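Local coordinates for protein 455aa long hypothetical phospho-sugar mutase (PDB 2F7L) that interconverts the 6-phosphates and 1-phosphates of glucosamine and galactosamine, a magnesium-dependent step in making UDP-N-acetylglucosamine and UDP-N-acetylgalactosamine, at residues 264-268 / 294-298. Sequence-based numbering, arbitrary orientation.
Sequences TLLSY and YLSKY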
ATOM      1  N   THR A 264       1.676 -12.111  -6.788  1.00 38.65           N
ATOM      2  CA  THR A 264       1.213 -13.330  -7.450  1.00 39.80           C
ATOM      3  C   THR A 264       1.660 -14.582  -6.677  1.00 39.75           C
ATOM      4  O   THR A 264       0.863 -15.472  -6.411  1.00 38.90           O
ATOM      5  CB  THR A 264       1.744 -13.376  -8.916  1.00 40.03           C
ATOM      6  OG1 THR A 264       1.067 -12.387  -9.701  1.00 38.84           O
ATOM      7  CG2 THR A 264       1.524 -14.744  -9.529  1.00 40.65           C
ATOM      8  N   LEU A 265       2.943 -14.622  -6.328  1.00 40.79           N
ATOM      9  CA  LEU A 265       3.537 -15.716  -5.561  1.00 41.34           C
ATOM     10  C   LEU A 265       2.826 -15.843  -4.208  1.00 42.17           C
ATOM     11  O   LEU A 265       2.520 -16.945  -3.751  1.00 43.22           O
ATOM     12  CB  LEU A 265       5.024 -15.411  -5.341  1.00 40.78           C
ATOM     13  CG  LEU A 265       6.114 -16.294  -5.956  1.00 40.65           C
ATOM     14  CD1 LEU A 265       5.600 -16.975  -7.194  1.00 40.94           C
ATOM     15  CD2 LEU A 265       7.339 -15.451  -6.274  1.00 39.64           C
ATOM     16  N   LEU A 266       2.579 -14.700  -3.570  1.00 42.81           N
ATOM     17  CA  LEU A 266       1.911 -14.632  -2.275  1.00 42.79           C
ATOM     18  C   LEU A 266       0.444 -14.964  -2.437  1.00 44.10           C
ATOM     19  O   LEU A 266      -0.159 -15.625  -1.591  1.00 44.39           O
ATOM     20  CB  LEU A 266       2.056 -13.232  -1.688  1.00 41.30           C
ATOM     21  CG  LEU A 266       3.073 -13.036  -0.558  1.00 40.50           C
ATOM     22  CD1 LEU A 266       4.276 -13.970  -0.681  1.00 39.09           C
ATOM     23  CD2 LEU A 266       3.493 -11.588  -0.564  1.00 39.25           C
ATOM     24  N   SER A 267      -0.137 -14.499  -3.533  1.00 45.58           N
ATOM     25  CA  SER A 267      -1.540 -14.771  -3.804  1.00 46.76           C
ATOM     26  C   SER A 267      -1.677 -16.298  -3.927  1.00 47.26           C
ATOM     27  O   SER A 267      -2.696 -16.897  -3.585  1.00 46.91           O
ATOM     28  CB  SER A 267      -1.947 -14.071  -5.101  1.00 46.53           C
ATOM     29  OG  SER A 267      -3.327 -13.765  -5.086  1.00 47.56           O
ATOM     30  N   TYR A 268      -0.618 -16.925  -4.404  1.00 48.39           N
ATOM     31  CA  TYR A 268      -0.594 -18.369  -4.560  1.00 49.77           C
ATOM     32  C   TYR A 268      -0.605 -19.071  -3.192  1.00 49.81           C
ATOM     33  O   TYR A 268      -1.518 -19.839  -2.869  1.00 49.50           O
ATOM     34  CB  TYR A 268       0.658 -18.764  -5.343  1.00 50.45           C
ATOM     35  CG  TYR A 268       0.964 -20.228  -5.286  1.00 51.54           C
ATOM     36  CD1 TYR A 268       0.065 -21.164  -5.801  1.00 52.04           C
ATOM     37  CD2 TYR A 268       2.138 -20.688  -4.686  1.00 52.12           C
ATOM     38  CE1 TYR A 268       0.326 -22.529  -5.716  1.00 53.03           C
ATOM     39  CE2 TYR A 268       2.408 -22.053  -4.594  1.00 52.99           C
ATOM     40  CZ  TYR A 268       1.498 -22.966  -5.110  1.00 53.31           C
ATOM     41  OH  TYR A 268       1.749 -24.313  -5.005  1.00 54.70           O
ATOM     42  N   TYR A 294      -0.218 -17.235 -14.318  1.00 52.97           N
ATOM     43  CA  TYR A 294       0.218 -18.087 -13.224  1.00 52.50           C
ATOM     44  C   TYR A 294      -0.903 -18.574 -12.320  1.00 52.04           C
ATOM     45  O   TYR A 294      -0.956 -19.743 -11.988  1.00 51.62           O
ATOM     46  CB  TYR A 294       1.255 -17.353 -12.379  1.00 52.70           C
ATOM     47  CG  TYR A 294       2.166 -18.267 -11.598  1.00 52.80           C
ATOM     48  CD1 TYR A 294       3.362 -18.721 -12.144  1.00 52.95           C
ATOM     49  CD2 TYR A 294       1.834 -18.678 -10.313  1.00 53.14           C
ATOM     50  CE1 TYR A 294       4.205 -19.555 -11.427  1.00 53.17           C
ATOM     51  CE2 TYR A 294       2.672 -19.520  -9.589  1.00 53.50           C
ATOM     52  CZ  TYR A 294       3.854 -19.949 -10.152  1.00 53.46           C
ATOM     53  OH  TYR A 294       4.696 -20.754  -9.426  1.00 54.66           O
ATOM     54  N   LEU A 295      -1.800 -17.695 -11.908  1.00 52.49           N
ATOM     55  CA  LEU A 295      -2.863 -18.145 -11.020  1.00 53.50           C
ATOM     56  C   LEU A 295      -3.877 -19.008 -11.730  1.00 54.09           C
ATOM     57  O   LEU A 295      -4.650 -19.711 -11.080  1.00 53.47           O
ATOM     58  CB  LEU A 295      -3.562 -16.957 -10.355  1.00 53.17           C
ATOM     59  CG  LEU A 295      -2.677 -16.145  -9.397  1.00 53.53           C
ATOM     60  CD1 LEU A 295      -3.515 -15.066  -8.729  1.00 53.50           C
ATOM     61  CD2 LEU A 295      -2.039 -17.062  -8.343  1.00 53.24           C
ATOM     62  N   SER A 296      -3.868 -18.949 -13.061  1.00 55.33           N
ATOM     63  CA  SER A 296      -4.794 -19.739 -13.872  1.00 56.99           C
ATOM     64  C   SER A 296      -4.613 -21.230 -13.632  1.00 57.66           C
ATOM     65  O   SER A 296      -5.588 -21.973 -13.468  1.00 57.34           O
ATOM     66  CB  SER A 296      -4.597 -19.444 -15.357  1.00 57.46           C
ATOM     67  OG  SER A 296      -5.344 -18.301 -15.742  1.00 59.10           O
ATOM     68  N   LYS A 297      -3.362 -21.665 -13.607  1.00 58.39           N
ATOM     69  CA  LYS A 297      -3.074 -23.062 -13.374  1.00 59.78           C
ATOM     70  C   LYS A 297      -3.237 -23.463 -11.905  1.00 60.30           C
ATOM     71  O   LYS A 297      -2.483 -24.284 -11.390  1.00 60.56           O
ATOM     72  CB  LYS A 297      -1.665 -23.402 -13.874  1.00 60.66           C
ATOM     73  CG  LYS A 297      -0.546 -22.526 -13.376  1.00 61.43           C
ATOM     74  CD  LYS A 297       0.803 -23.129 -13.776  1.00 62.87           C
ATOM     75  CE  LYS A 297       1.965 -22.162 -13.528  1.00 63.93           C
ATOM     76  NZ  LYS A 297       1.988 -21.594 -12.134  1.00 64.20           N
ATOM     77  N   TYR A 298      -4.224 -22.874 -11.238  1.00 60.60           N
ATOM     78  CA  TYR A 298      -4.513 -23.173  -9.836  1.00 60.59           C
ATOM     79  C   TYR A 298      -5.987 -22.863  -9.582  1.00 60.82           C
ATOM     80  O   TYR A 298      -6.485 -23.020  -8.466  1.00 60.92           O
ATOM     81  CB  TYR A 298      -3.629 -22.339  -8.909  1.00 60.64           C
ATOM     82  CG  TYR A 298      -2.152 -22.636  -9.041  1.00 61.03           C
ATOM     83  CD1 TYR A 298      -1.590 -23.763  -8.454  1.00 60.99           C
ATOM     84  CD2 TYR A 298      -1.322 -21.806  -9.792  1.00 61.57           C
ATOM     85  CE1 TYR A 298      -0.229 -24.058  -8.614  1.00 61.54           C
ATOM     86  CE2 TYR A 298       0.031 -22.089  -9.964  1.00 61.64           C
ATOM     87  CZ  TYR A 298       0.578 -23.218  -9.375  1.00 61.92           C
ATOM     88  OH  TYR A 298       1.921 -23.509  -9.562  1.00 61.85           O
TER
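Y268 turns the edge of its ring toward one face of the Y298 ring, an edge-to-face pair with centroids 4.7 Å apart and planes inclined at 53°. Y268 CE1 sits over that face, displaced toward the rim, while the backbone oxygen of Y294 lies at the edge of the Y298 ring, in its plane, and L265 O likewise at the edge of the Y268 ring. Two helices of the third alpha/beta/alpha domain of this phosphohexose mutase meet here: 259-272 and 290-296, the latter running out into the turn that carries Y298. The Y294 ring has K297 NZ over the centre of one face; the same ammonium makes weak hydrogen bonds to Y294 O and Y298 OH. T264 points CG2 at the root of Y294, 3.9 Å from its CB. With CG2 anti to the backbone N (chi1 -71° for OG1), the methyl faces across while OG1 is hydrogen-bonded to D260 O in its own helix. The end of the L295 side chain reaches to helix 259-272, and both L295 and S267 also rest on I281 of the inner strand 280-284. L295 CD1 lies 3.9 Å from S267 OG, and L295 CD2 3.8 Å from T264 O.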